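Local atomic coordinates of metallo-beta-lactamase FIM-1 (Pseudomonas aeruginosa, PDB entry 6V3Q), a protein that probably hydrolyses the lactam ring of beta-lactam antibiotics to give substituted beta-amino acids, using zinc as cofactor, and thereby confers antibiotic resistance. Residues Val19-Ser24 / Asn37-Glu42; Ile48-Ala53 / Trp76-His81; Trp54-Thr59 / Val90-Gln95; Val137-Gly142 / Asn149-Leu154; Thr172-Thr177 / Gln220-Ala225. One frame throughout, in Å; residues are numbered along the deposited sequence.

Contact 1: Val19-Ser24 / Asn37-Glu42; sequences VWMHTS and NGLIVE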
# COMPACT_ATOMS: atom_id res chain seq x y z
N VAL A 19 -10.14 -7.98 24.56
CA VAL A 19 -9.07 -7.27 23.86
C VAL A 19 -9.36 -7.35 22.36
O VAL A 19 -9.34 -8.45 21.78
CB VAL A 19 -7.68 -7.84 24.17
CG1 VAL A 19 -6.60 -7.04 23.46
CG2 VAL A 19 -7.43 -7.85 25.68
N TRP A 20 -9.61 -6.21 21.73
CA TRP A 20 -9.87 -6.12 20.30
C TRP A 20 -8.76 -5.36 19.60
O TRP A 20 -8.16 -4.44 20.17
CB TRP A 20 -11.21 -5.42 20.02
CG TRP A 20 -12.38 -6.05 20.71
CD1 TRP A 20 -12.72 -5.91 22.02
CD2 TRP A 20 -13.36 -6.92 20.13
NE1 TRP A 20 -13.86 -6.64 22.29
CE2 TRP A 20 -14.27 -7.26 21.15
CE3 TRP A 20 -13.56 -7.43 18.84
CZ2 TRP A 20 -15.36 -8.10 20.92
CZ3 TRP A 20 -14.65 -8.27 18.62
CH2 TRP A 20 -15.53 -8.59 19.66
N MET A 21 -8.48 -5.76 18.37
CA MET A 21 -7.52 -5.06 17.51
C MET A 21 -8.28 -4.33 16.42
O MET A 21 -9.09 -4.93 15.71
CB MET A 21 -6.52 -6.04 16.89
CG MET A 21 -5.30 -5.38 16.26
SD MET A 21 -4.04 -6.57 15.72
CE MET A 21 -4.47 -6.78 14.00
N HIS A 22 -8.04 -3.03 16.29
CA HIS A 22 -8.61 -2.24 15.20
C HIS A 22 -7.54 -1.95 14.16
O HIS A 22 -6.40 -1.60 14.50
CB HIS A 22 -9.25 -0.94 15.70
CG HIS A 22 -8.28 0.06 16.26
ND1 HIS A 22 -7.53 0.90 15.47
CD2 HIS A 22 -7.98 0.39 17.54
CE1 HIS A 22 -6.79 1.69 16.24
NE2 HIS A 22 -7.05 1.39 17.50
N THR A 23 -7.91 -2.10 12.89
CA THR A 23 -7.01 -1.91 11.76
C THR A 23 -7.65 -0.94 10.78
O THR A 23 -8.78 -1.17 10.32
CB THR A 23 -6.71 -3.24 11.07
OG1 THR A 23 -6.08 -4.14 11.99
CG2 THR A 23 -5.78 -3.03 9.88
N SER A 24 -6.94 0.13 10.46
CA SER A 24 -7.42 1.15 9.54
C SER A 24 -6.42 1.31 8.41
O SER A 24 -5.22 1.11 8.59
CB SER A 24 -7.65 2.49 10.25
OG SER A 24 -6.47 2.92 10.91
N ASN A 37 -2.42 -0.81 13.14
CA ASN A 37 -3.12 -1.54 14.18
C ASN A 37 -3.22 -0.69 15.45
O ASN A 37 -2.34 0.11 15.76
CB ASN A 37 -2.43 -2.86 14.50
CG ASN A 37 -2.29 -3.75 13.29
OD1 ASN A 37 -3.14 -3.76 12.41
ND2 ASN A 37 -1.19 -4.50 13.24
N GLY A 38 -4.32 -0.88 16.18
CA GLY A 38 -4.47 -0.34 17.51
C GLY A 38 -5.25 -1.32 18.36
O GLY A 38 -5.63 -2.39 17.87
N LEU A 39 -5.52 -0.99 19.62
CA LEU A 39 -6.25 -1.89 20.50
C LEU A 39 -7.44 -1.17 21.11
O LEU A 39 -7.42 0.04 21.33
CB LEU A 39 -5.37 -2.44 21.63
CG LEU A 39 -4.24 -3.43 21.31
CD1 LEU A 39 -3.46 -3.75 22.57
CD2 LEU A 39 -4.79 -4.70 20.67
N ILE A 40 -8.50 -1.94 21.36
CA ILE A 40 -9.59 -1.54 22.25
C ILE A 40 -9.65 -2.57 23.36
O ILE A 40 -9.84 -3.77 23.09
CB ILE A 40 -10.93 -1.43 21.51
CG1 ILE A 40 -10.83 -0.44 20.35
CG2 ILE A 40 -12.02 -1.00 22.48
CD1 ILE A 40 -11.08 -1.06 18.99
N VAL A 41 -9.48 -2.12 24.60
CA VAL A 41 -9.41 -3.00 25.76
C VAL A 41 -10.61 -2.72 26.65
O VAL A 41 -10.78 -1.59 27.13
CB VAL A 41 -8.10 -2.82 26.54
CG1 VAL A 41 -8.07 -3.74 27.75
CG2 VAL A 41 -6.91 -3.09 25.63
N GLU A 42 -11.43 -3.74 26.87
CA GLU A 42 -12.59 -3.61 27.73
C GLU A 42 -12.17 -3.40 29.18
O GLU A 42 -11.18 -3.96 29.65
CB GLU A 42 -13.48 -4.85 27.62
CG GLU A 42 -13.94 -5.16 26.21
CD GLU A 42 -14.75 -6.43 26.13
OE1 GLU A 42 -15.30 -6.85 27.17
OE2 GLU A 42 -14.83 -7.02 25.04
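The beta hairpin of strands 19-27 and 33-43, in the N-terminal sheet of the metallo-beta-lactamase fold, sets Trp20 against Ile40 and His22 against Gly38 as antiparallel hydrogen-bonded pairs. Each pair exchanges two backbone bonds, for instance Trp20 N to Ile40 O at 2.8 Å. At one end the indole reaches past its own partner: Trp20 NE1 donates an almost straight bond of 2.9 Å to Glu42 OE2, on the lone pair turned away from OE1. Ring and carboxylate are within 21° of coplanar, and OE2 lies in the ring plane. His22 CG stands between its backbone N and carbonyl carbon (chi1 67°), which swings the imidazole over the neighbouring strand. There Gly38 CA makes a CH-pi contact with one ring face, 3.4 Å from the centroid; with no CB on Gly38, His22 NE2 can lie 3.1 Å from Gly38 CA. Ile40 CD1 meets the ring edge at His22 CD2, 3.7 Å away. On the other sheet face, Thr23 OG1 gives a 3.0 Å bond to Asn37 OD1, while Asn37 ND2 donates to the carbonyls of Gly207 and Pro204. The buried amide thus has its oxygen accepting and its nitrogen donating, which fixes its rotation.

Contact 2: Ile48-Ala53 / Trp76-His81; sequences ILVDTA and WAVFTH. With ZN (zinc ion), chain C.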
# COMPACT_ATOMS: atom_id res chain seq x y z
N ILE A 48 -10.81 1.05 26.78
CA ILE A 48 -9.62 1.87 26.63
C ILE A 48 -9.13 1.73 25.20
O ILE A 48 -9.06 0.61 24.66
CB ILE A 48 -8.52 1.45 27.63
CG1 ILE A 48 -9.04 1.56 29.06
CG2 ILE A 48 -7.27 2.31 27.44
CD1 ILE A 48 -8.23 0.77 30.07
N LEU A 49 -8.78 2.85 24.57
CA LEU A 49 -8.30 2.88 23.20
C LEU A 49 -6.79 3.06 23.21
O LEU A 49 -6.27 4.00 23.82
CB LEU A 49 -8.97 3.99 22.40
CG LEU A 49 -8.46 4.18 20.97
CD1 LEU A 49 -8.74 2.94 20.12
CD2 LEU A 49 -9.06 5.42 20.32
N VAL A 50 -6.08 2.17 22.53
CA VAL A 50 -4.65 2.31 22.30
C VAL A 50 -4.48 2.70 20.84
O VAL A 50 -4.78 1.91 19.94
CB VAL A 50 -3.90 1.02 22.64
CG1 VAL A 50 -2.40 1.20 22.43
CG2 VAL A 50 -4.19 0.59 24.07
N ASP A 51 -4.03 3.94 20.62
CA ASP A 51 -3.77 4.49 19.29
C ASP A 51 -5.04 4.75 18.49
O ASP A 51 -5.99 3.96 18.52
CB ASP A 51 -2.83 3.57 18.50
CG ASP A 51 -1.41 3.63 19.01
OD1 ASP A 51 -1.05 4.64 19.65
OD2 ASP A 51 -0.65 2.67 18.76
N THR A 52 -5.04 5.86 17.75
CA THR A 52 -6.16 6.23 16.89
C THR A 52 -6.00 5.57 15.53
O THR A 52 -5.11 4.74 15.31
CB THR A 52 -6.22 7.75 16.74
OG1 THR A 52 -5.13 8.18 15.92
CG2 THR A 52 -6.11 8.43 18.08
N ALA A 53 -6.89 5.91 14.60
CA ALA A 53 -6.72 5.54 13.21
C ALA A 53 -5.88 6.62 12.52
O ALA A 53 -5.22 7.43 13.18
CB ALA A 53 -8.08 5.34 12.54
N TRP A 76 -11.16 6.26 27.78
CA TRP A 76 -9.77 6.66 27.92
C TRP A 76 -9.01 6.24 26.67
O TRP A 76 -9.39 5.29 25.99
CB TRP A 76 -9.13 6.03 29.16
CG TRP A 76 -10.00 6.10 30.38
CD1 TRP A 76 -10.02 7.10 31.31
CD2 TRP A 76 -10.99 5.15 30.78
NE1 TRP A 76 -10.96 6.82 32.28
CE2 TRP A 76 -11.57 5.63 31.97
CE3 TRP A 76 -11.44 3.94 30.25
CZ2 TRP A 76 -12.57 4.94 32.65
CZ3 TRP A 76 -12.44 3.25 30.92
CH2 TRP A 76 -13.00 3.76 32.11
N ALA A 77 -7.94 6.97 26.38
CA ALA A 77 -7.12 6.68 25.21
C ALA A 77 -5.67 7.02 25.52
O ALA A 77 -5.37 7.99 26.22
CB ALA A 77 -7.61 7.46 23.99
N VAL A 78 -4.76 6.20 24.98
CA VAL A 78 -3.33 6.43 25.08
C VAL A 78 -2.72 6.17 23.71
O VAL A 78 -3.23 5.36 22.92
CB VAL A 78 -2.68 5.53 26.16
CG1 VAL A 78 -2.83 4.06 25.80
CG2 VAL A 78 -1.21 5.91 26.36
N PHE A 79 -1.65 6.89 23.40
CA PHE A 79 -1.00 6.81 22.10
C PHE A 79 0.48 6.53 22.30
O PHE A 79 1.10 7.02 23.25
CB PHE A 79 -1.21 8.10 21.32
CG PHE A 79 -2.54 8.75 21.58
CD1 PHE A 79 -3.71 8.21 21.04
CD2 PHE A 79 -2.63 9.88 22.37
CE1 PHE A 79 -4.93 8.80 21.29
CE2 PHE A 79 -3.86 10.48 22.61
CZ PHE A 79 -5.01 9.93 22.07
N THR A 80 1.05 5.75 21.38
CA THR A 80 2.40 5.22 21.57
C THR A 80 3.50 6.14 21.05
O THR A 80 4.63 6.05 21.53
CB THR A 80 2.51 3.84 20.92
OG1 THR A 80 2.18 3.92 19.53
CG2 THR A 80 1.56 2.86 21.60
N HIS A 81 3.21 7.01 20.08
CA HIS A 81 4.14 8.06 19.69
C HIS A 81 3.41 9.06 18.81
O HIS A 81 2.25 8.86 18.44
CB HIS A 81 5.39 7.51 18.99
CG HIS A 81 5.13 6.92 17.64
ND1 HIS A 81 4.51 5.70 17.47
CD2 HIS A 81 5.43 7.37 16.40
CE1 HIS A 81 4.43 5.43 16.18
NE2 HIS A 81 4.98 6.43 15.51
ZN ZN C . 5.85 6.36 13.47
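Trp76 packs on Ile48, and Asp51 holds Thr80; the three residues with the largest shares of the surface buried in this parallel pairing are Trp76, Asp51 and Ile48. The isoleucine meets the indole at a slant, its CG1 lying 3.6 Å from Trp76 CE3 on the six-membered ring, while Lys43 makes a cation-pi contact with the same indole. Between these two ends the backbones zip together: Leu49 N bonds to Trp76 O, Val78 N to Leu49 O, and Asp51 N to Val78 O at 2.8 Å. Asp51 then leaves the strand with a positive phi of 70°. Its carboxylate nevertheless returns to the partner chain, where OD1 accepts from Thr80 N at 2.9 Å on the syn lone pair. The two side chains are roughly perpendicular, with Asp51 OD2 3.2 Å from Thr80 OG1. Close by, Thr52 CG2 presses on Phe79 CE1 at 3.4 Å. The Asp51-Thr80 bond lies one residue before His81, whose NE2 binds the zinc ion at 2.2 Å alongside His83 and His145. Strand 46-50, helix 56-68 and strand 74-78 form a beta-alpha-beta crossover, and the HxHxD metal motif that begins at His81, just after the second strand, is characteristic of the metallo-beta-lactamase superfamily.

Contact 3: Trp54-Thr59 / Val90-Gln95; sequences WDDPQT and VAALRQ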
# COMPACT_ATOMS: atom_id res chain seq x y z
N TRP A 54 -5.91 6.65 11.19
CA TRP A 54 -5.07 7.61 10.47
C TRP A 54 -5.61 9.03 10.55
O TRP A 54 -4.82 9.98 10.59
CB TRP A 54 -4.92 7.18 9.01
CG TRP A 54 -4.11 5.93 8.83
CD1 TRP A 54 -4.59 4.65 8.77
CD2 TRP A 54 -2.69 5.83 8.68
NE1 TRP A 54 -3.56 3.76 8.59
CE2 TRP A 54 -2.38 4.46 8.54
CE3 TRP A 54 -1.65 6.76 8.66
CZ2 TRP A 54 -1.07 4.01 8.37
CZ3 TRP A 54 -0.35 6.31 8.49
CH2 TRP A 54 -0.07 4.94 8.35
N ASP A 55 -6.93 9.20 10.58
CA ASP A 55 -7.53 10.52 10.57
C ASP A 55 -8.74 10.54 11.50
O ASP A 55 -9.09 9.53 12.12
CB ASP A 55 -7.92 10.95 9.14
CG ASP A 55 -8.87 9.97 8.47
OD1 ASP A 55 -9.43 9.10 9.16
OD2 ASP A 55 -9.04 10.06 7.24
N ASP A 56 -9.38 11.71 11.59
CA ASP A 56 -10.55 11.85 12.46
C ASP A 56 -11.71 10.95 12.06
O ASP A 56 -12.22 10.23 12.93
CB ASP A 56 -10.98 13.32 12.51
CG ASP A 56 -10.02 14.19 13.31
OD1 ASP A 56 -9.44 13.68 14.30
OD2 ASP A 56 -9.87 15.38 12.97
N PRO A 57 -12.18 10.94 10.80
CA PRO A 57 -13.37 10.12 10.49
C PRO A 57 -13.16 8.63 10.69
O PRO A 57 -14.12 7.93 11.05
CB PRO A 57 -13.65 10.46 9.02
CG PRO A 57 -12.34 10.91 8.48
CD PRO A 57 -11.69 11.65 9.61
N GLN A 58 -11.95 8.12 10.47
CA GLN A 58 -11.69 6.71 10.74
C GLN A 58 -11.64 6.44 12.24
O GLN A 58 -12.11 5.40 12.71
CB GLN A 58 -10.39 6.27 10.07
CG GLN A 58 -10.55 5.72 8.66
CD GLN A 58 -9.23 5.25 8.06
OE1 GLN A 58 -8.17 5.81 8.33
NE2 GLN A 58 -9.29 4.20 7.24
N THR A 59 -11.07 7.38 13.02
CA THR A 59 -11.15 7.27 14.47
C THR A 59 -12.58 7.40 14.95
O THR A 59 -12.97 6.76 15.94
CB THR A 59 -10.26 8.33 15.13
OG1 THR A 59 -8.90 8.17 14.68
CG2 THR A 59 -10.29 8.20 16.64
N VAL A 90 -6.67 12.35 17.31
CA VAL A 90 -6.76 12.76 18.71
C VAL A 90 -7.87 13.78 18.90
O VAL A 90 -8.61 13.74 19.90
CB VAL A 90 -5.40 13.30 19.20
CG1 VAL A 90 -5.55 14.02 20.53
CG2 VAL A 90 -4.41 12.17 19.33
N ALA A 91 -8.02 14.71 17.95
CA ALA A 91 -9.03 15.76 18.08
C ALA A 91 -10.43 15.17 18.16
O ALA A 91 -11.27 15.66 18.92
CB ALA A 91 -8.92 16.73 16.91
N ALA A 92 -10.70 14.11 17.39
CA ALA A 92 -12.02 13.48 17.44
C ALA A 92 -12.30 12.87 18.81
O ALA A 92 -13.45 12.84 19.25
CB ALA A 92 -12.14 12.42 16.35
N LEU A 93 -11.26 12.39 19.49
CA LEU A 93 -11.44 11.84 20.83
C LEU A 93 -11.71 12.95 21.84
O LEU A 93 -12.64 12.86 22.64
CB LEU A 93 -10.21 11.03 21.23
CG LEU A 93 -9.85 9.85 20.32
CD1 LEU A 93 -8.48 9.30 20.66
CD2 LEU A 93 -10.90 8.75 20.43
N ARG A 94 -10.89 14.01 21.82
CA ARG A 94 -11.07 15.10 22.77
C ARG A 94 -12.38 15.85 22.55
O ARG A 94 -12.92 16.43 23.50
CB ARG A 94 -9.87 16.05 22.69
CG ARG A 94 -8.54 15.37 22.95
CD ARG A 94 -7.39 16.37 22.98
NE ARG A 94 -7.47 17.27 24.12
CZ ARG A 94 -6.54 18.17 24.43
NH1 ARG A 94 -5.45 18.29 23.68
NH2 ARG A 94 -6.69 18.95 25.50
N GLN A 95 -12.89 15.85 21.32
CA GLN A 95 -14.22 16.39 21.07
C GLN A 95 -15.29 15.58 21.79
O GLN A 95 -16.25 16.14 22.33
CB GLN A 95 -14.49 16.44 19.57
CG GLN A 95 -15.97 16.31 19.20
CD GLN A 95 -16.19 16.28 17.70
OE1 GLN A 95 -15.32 15.88 16.93
NE2 GLN A 95 -17.37 16.71 17.27
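Thr59 meets Leu93, and Asp56 meets Ala92, where the capped first turn of helix 56-68 lies beside the short helix 90-95. Both helices flank the N-terminal sheet of the metallo-beta-lactamase fold, and Leu93 continues inward to Leu49, Thr52 and Phe79. The inner part of the contact is apolar and buried: Thr59 CG2 touches Leu93 CD2 at 3.9 Å, the two side chains set crosswise. The Thr59 methyl lies anti to the backbone N (chi1 to OG1 -58°), an orientation that sends the hydroxyl the other way. There OG1 donates to Asp55 O at 2.9 Å and accepts from Ala53 N. Since Thr59 N also bonds to Asp55 O, from the opposite face of the carbonyl plane, that oxygen is gripped twice and the methyl is held against the leucine.

The outer part is looser and partly exposed. Asp56 OD1 comes 3.6 Å from Ala92 CB, and its bond from Ala92 N is weak, long at 3.4 Å and bent to 140°. The position of Asp56 OD1 by the first turn of helix 90-95 may be mildly favourable for its charge. Asp55, the N-cap of helix 56-68, closes its turn by accepting from Gln58 N at 3.0 Å, with OD1 met on the syn side but 31° out of the carboxylate plane.

Contact 4: Val137-Gly142 / Asn149-Leu154; sequences VIFDPG and NIVVGL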
# COMPACT_ATOMS: atom_id res chain seq x y z
N VAL A 137 -0.37 -2.04 31.28
CA VAL A 137 0.89 -1.50 31.78
C VAL A 137 1.50 -0.70 30.65
O VAL A 137 1.83 -1.24 29.59
CB VAL A 137 1.84 -2.61 32.26
CG1 VAL A 137 3.21 -2.02 32.59
CG2 VAL A 137 1.27 -3.31 33.48
N ILE A 138 1.62 0.61 30.85
CA ILE A 138 2.26 1.49 29.89
C ILE A 138 3.73 1.61 30.27
O ILE A 138 4.05 2.02 31.39
CB ILE A 138 1.57 2.87 29.85
CG1 ILE A 138 0.09 2.71 29.48
CG2 ILE A 138 2.28 3.78 28.86
CD1 ILE A 138 -0.74 3.93 29.76
N PHE A 139 4.61 1.25 29.34
CA PHE A 139 6.03 1.12 29.60
C PHE A 139 6.82 2.01 28.65
O PHE A 139 6.50 2.09 27.46
CB PHE A 139 6.46 -0.35 29.46
CG PHE A 139 7.92 -0.59 29.72
CD1 PHE A 139 8.43 -0.49 31.00
CD2 PHE A 139 8.77 -0.93 28.68
CE1 PHE A 139 9.78 -0.71 31.24
CE2 PHE A 139 10.12 -1.16 28.92
CZ PHE A 139 10.62 -1.05 30.20
N ASP A 140 7.85 2.67 29.18
CA ASP A 140 8.70 3.55 28.41
C ASP A 140 10.07 2.91 28.23
O ASP A 140 10.87 2.89 29.17
CB ASP A 140 8.84 4.91 29.10
CG ASP A 140 9.74 5.87 28.34
OD1 ASP A 140 9.99 5.65 27.13
OD2 ASP A 140 10.21 6.86 28.95
N PRO A 141 10.38 2.37 27.05
CA PRO A 141 11.65 1.66 26.85
C PRO A 141 12.80 2.51 26.35
O PRO A 141 13.91 1.98 26.20
CB PRO A 141 11.26 0.61 25.80
CG PRO A 141 10.27 1.32 24.95
CD PRO A 141 9.52 2.28 25.86
N GLY A 142 12.58 3.79 26.09
CA GLY A 142 13.61 4.64 25.56
C GLY A 142 13.48 4.82 24.06
O GLY A 142 12.62 4.22 23.41
N ASN A 149 8.66 7.00 21.57
CA ASN A 149 7.79 5.84 21.49
C ASN A 149 7.69 5.12 22.83
O ASN A 149 8.68 4.98 23.56
CB ASN A 149 8.26 4.86 20.41
CG ASN A 149 9.73 4.46 20.54
OD1 ASN A 149 10.33 3.99 19.57
ND2 ASN A 149 10.30 4.62 21.73
N ILE A 150 6.48 4.68 23.16
CA ILE A 150 6.21 3.87 24.34
C ILE A 150 5.44 2.64 23.90
O ILE A 150 4.92 2.57 22.78
CB ILE A 150 5.43 4.65 25.42
CG1 ILE A 150 4.08 5.10 24.87
CG2 ILE A 150 6.23 5.85 25.91
CD1 ILE A 150 3.20 5.79 25.89
N VAL A 151 5.35 1.65 24.79
CA VAL A 151 4.63 0.42 24.51
C VAL A 151 3.57 0.20 25.58
O VAL A 151 3.61 0.79 26.66
CB VAL A 151 5.57 -0.80 24.41
CG1 VAL A 151 6.68 -0.54 23.40
CG2 VAL A 151 6.14 -1.14 25.78
N VAL A 152 2.61 -0.67 25.26
CA VAL A 152 1.54 -1.05 26.17
C VAL A 152 1.53 -2.56 26.30
O VAL A 152 1.51 -3.27 25.29
CB VAL A 152 0.17 -0.54 25.70
CG1 VAL A 152 -0.95 -1.12 26.55
CG2 VAL A 152 0.12 0.98 25.71
N GLY A 153 1.55 -3.06 27.53
CA GLY A 153 1.50 -4.48 27.80
C GLY A 153 0.21 -4.85 28.52
O GLY A 153 -0.35 -4.04 29.27
N LEU A 154 -0.26 -6.07 28.28
CA LEU A 154 -1.40 -6.66 28.99
C LEU A 154 -0.89 -7.94 29.64
O LEU A 154 -1.18 -9.05 29.15
CB LEU A 154 -2.58 -6.91 28.05
CG LEU A 154 -3.51 -5.72 27.76
CD1 LEU A 154 -4.43 -6.00 26.57
CD2 LEU A 154 -4.33 -5.39 29.00
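Ile150 reaches across to Phe139, Asp140 and Ile138 in turn, and its branches can be followed outward one atom at a time. CB lies 3.4 Å from Phe139 O. From there CG2 sits beside Asp140 OD1 at 4.0 Å and is nearly as close to Phe139 O. The longer branch begins between the backbone N and the carbonyl carbon (chi1 61°) and runs extended through CG1, until the tip, CD1, touches Ile138 CG2 at 3.7 Å. Ile138 in turn runs beside Val152 in the same sense, with Ile138 CG1 near Val152 CG2.

These residues belong to a beta hairpin of the C-terminal sheet, strands 137-139 and 151-154, whose connecting loop carries the zinc ligand His145. Four straight backbone bonds join Val137 to Gly153 and Phe139 to Val151; Phe139 N, for example, gives to Val151 O at 2.9 Å. On the sheet face opposite Ile138, Val151 CG2 packs against Phe139 CB at 3.8 Å and also meets the edge of the aromatic ring in its plane. Helix 185-195 covers that face, touching Val151 and Pro141 through Val192. Beyond the strands the hairpin is closed by a side chain: Asn149 ND2 donates to Gly142 O at 2.9 Å, the oxygen lying in the amide plane, while Asn149 OD1 accepts from Thr146 N beside His145.

Contact 5: Thr172-Thr177 / Gln220-Ala225; sequences TSLGNT and QLAEKA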
# COMPACT_ATOMS: atom_id res chain seq x y z
N THR A 172 12.50 -7.04 6.41
CA THR A 172 13.94 -7.10 6.18
C THR A 172 14.62 -5.75 6.37
O THR A 172 15.83 -5.64 6.12
CB THR A 172 14.24 -7.64 4.77
OG1 THR A 172 13.76 -6.72 3.78
CG2 THR A 172 13.58 -9.00 4.56
N SER A 173 13.89 -4.72 6.80
CA SER A 173 14.45 -3.41 7.07
C SER A 173 13.71 -2.78 8.24
O SER A 173 12.65 -3.27 8.66
CB SER A 173 14.37 -2.49 5.83
OG SER A 173 13.03 -2.10 5.57
N LEU A 174 14.27 -1.69 8.77
CA LEU A 174 13.65 -0.98 9.88
C LEU A 174 12.53 -0.05 9.44
O LEU A 174 11.80 0.47 10.29
CB LEU A 174 14.71 -0.20 10.66
CG LEU A 174 15.60 -1.03 11.59
CD1 LEU A 174 16.74 -0.19 12.17
CD2 LEU A 174 14.78 -1.65 12.71
N GLY A 175 12.37 0.17 8.13
CA GLY A 175 11.33 1.04 7.63
C GLY A 175 11.72 2.50 7.60
O GLY A 175 12.87 2.84 7.27
N ASN A 176 10.78 3.38 7.93
CA ASN A 176 11.05 4.81 8.01
C ASN A 176 11.96 5.09 9.20
O ASN A 176 11.55 4.94 10.35
CB ASN A 176 9.74 5.59 8.14
CG ASN A 176 9.96 7.06 8.42
OD1 ASN A 176 10.77 7.71 7.77
ND2 ASN A 176 9.24 7.59 9.40
N THR A 177 13.20 5.50 8.92
CA THR A 177 14.20 5.75 9.95
C THR A 177 14.54 7.23 10.09
O THR A 177 15.58 7.57 10.66
CB THR A 177 15.46 4.94 9.67
OG1 THR A 177 15.79 5.03 8.28
CG2 THR A 177 15.26 3.49 10.05
N GLN A 220 17.71 -7.72 15.72
CA GLN A 220 18.78 -8.00 14.77
C GLN A 220 18.80 -6.98 13.63
O GLN A 220 19.88 -6.60 13.16
CB GLN A 220 18.63 -9.42 14.23
CG GLN A 220 18.92 -10.49 15.28
CD GLN A 220 18.53 -11.88 14.84
OE1 GLN A 220 17.75 -12.05 13.90
NE2 GLN A 220 19.06 -12.88 15.52
N LEU A 221 17.62 -6.53 13.19
CA LEU A 221 17.56 -5.48 12.18
C LEU A 221 18.11 -4.16 12.72
O LEU A 221 18.75 -3.41 11.98
CB LEU A 221 16.12 -5.29 11.70
CG LEU A 221 15.62 -6.26 10.63
CD1 LEU A 221 14.12 -6.07 10.37
CD2 LEU A 221 16.41 -6.07 9.34
N ALA A 222 17.88 -3.87 14.00
CA ALA A 222 18.40 -2.64 14.59
C ALA A 222 19.89 -2.74 14.87
O ALA A 222 20.62 -1.75 14.70
CB ALA A 222 17.64 -2.32 15.88
N GLU A 223 20.36 -3.91 15.30
CA GLU A 223 21.79 -4.11 15.52
C GLU A 223 22.57 -3.90 14.22
O GLU A 223 23.58 -3.19 14.20
CB GLU A 223 22.02 -5.52 16.07
CG GLU A 223 23.47 -5.94 16.18
CD GLU A 223 23.63 -7.30 16.82
OE1 GLU A 223 22.84 -7.63 17.73
OE2 GLU A 223 24.53 -8.06 16.41
N LYS A 224 22.10 -4.51 13.13
CA LYS A 224 22.77 -4.39 11.85
C LYS A 224 22.81 -2.94 11.37
O LYS A 224 23.80 -2.50 10.78
CB LYS A 224 22.06 -5.28 10.82
CG LYS A 224 22.30 -4.94 9.36
CD LYS A 224 21.36 -5.75 8.48
CE LYS A 224 21.15 -5.12 7.12
NZ LYS A 224 19.92 -5.63 6.47
N ALA A 225 21.74 -2.18 11.63
CA ALA A 225 21.70 -0.79 11.20
C ALA A 225 22.54 0.12 12.09
O ALA A 225 22.97 1.19 11.64
CB ALA A 225 20.25 -0.29 11.17
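Leu174 and Leu221 run antiparallel past one another: Leu174 ends against the helix at Leu221 CB and O, and Leu221 ends against the backbone of Thr172 and Ser173. Leu174 comes from the loop between strand 159-161 and helix 185-195, probably the counterpart of the L10 loop that borders the active site in subclass B1 enzymes; Leu221 comes from the C-terminal helix 213-226. With CG anti to its carbonyl carbon (chi1 -76°) and an extended chain beyond, Leu174 lays its two methyls along the helix. CD1 meets Ala225 CB at 3.7 Å and lies at a similar distance from Leu221 O. CD2 settles against Leu221 CB at 4.0 Å and faces Ala222 CB a little farther off.

Leu221 answers from the helix. Its CD2 touches Thr172 O at 3.3 Å, and CD1 rests near Ser173 O at 3.6 Å, so the loop backbone lies against both methyls. Trp185 packs on Leu174 and Ala222 alike, which joins helix 185-195 to the same cluster. Polar groups of the loop find their partners outside this pairing: Ser173 O accepts from Arg167 NE, and Thr172 OG1 bonds to Glu29 of the second subunit. No hydrogen bond crosses between loop and helix, and Lys224 NZ stays 4.1 Å from Thr172 O. Adhesion here therefore rests on van der Waals contact and the burial of leucine and alanine methyls, with no directional bond to fix the register.

How the contacts relate
From the N terminus, contact 1 closes first, joining strands 19-27 and 33-43 across their hairpin turn. Strand 33-43 then pairs with strand 46-50 through Leu39 O and Val50 N, which carries contact 1 directly into contact 2. Contacts 2 and 3 cross, their segments alternating along the chain: the crossover helix leaves contact 2 to begin contact 3, and the chain reaches helix 90-95 only after passing the first zinc histidines. Contact 4 closes a short loop in the C-terminal sheet, and Thr80 O to Ile150 N ties it to contact 2 beside the zinc ligand His81. Contact 5, touching none of the others, spans the longest interval and brings the C-terminal helix back to the 172-177 loop.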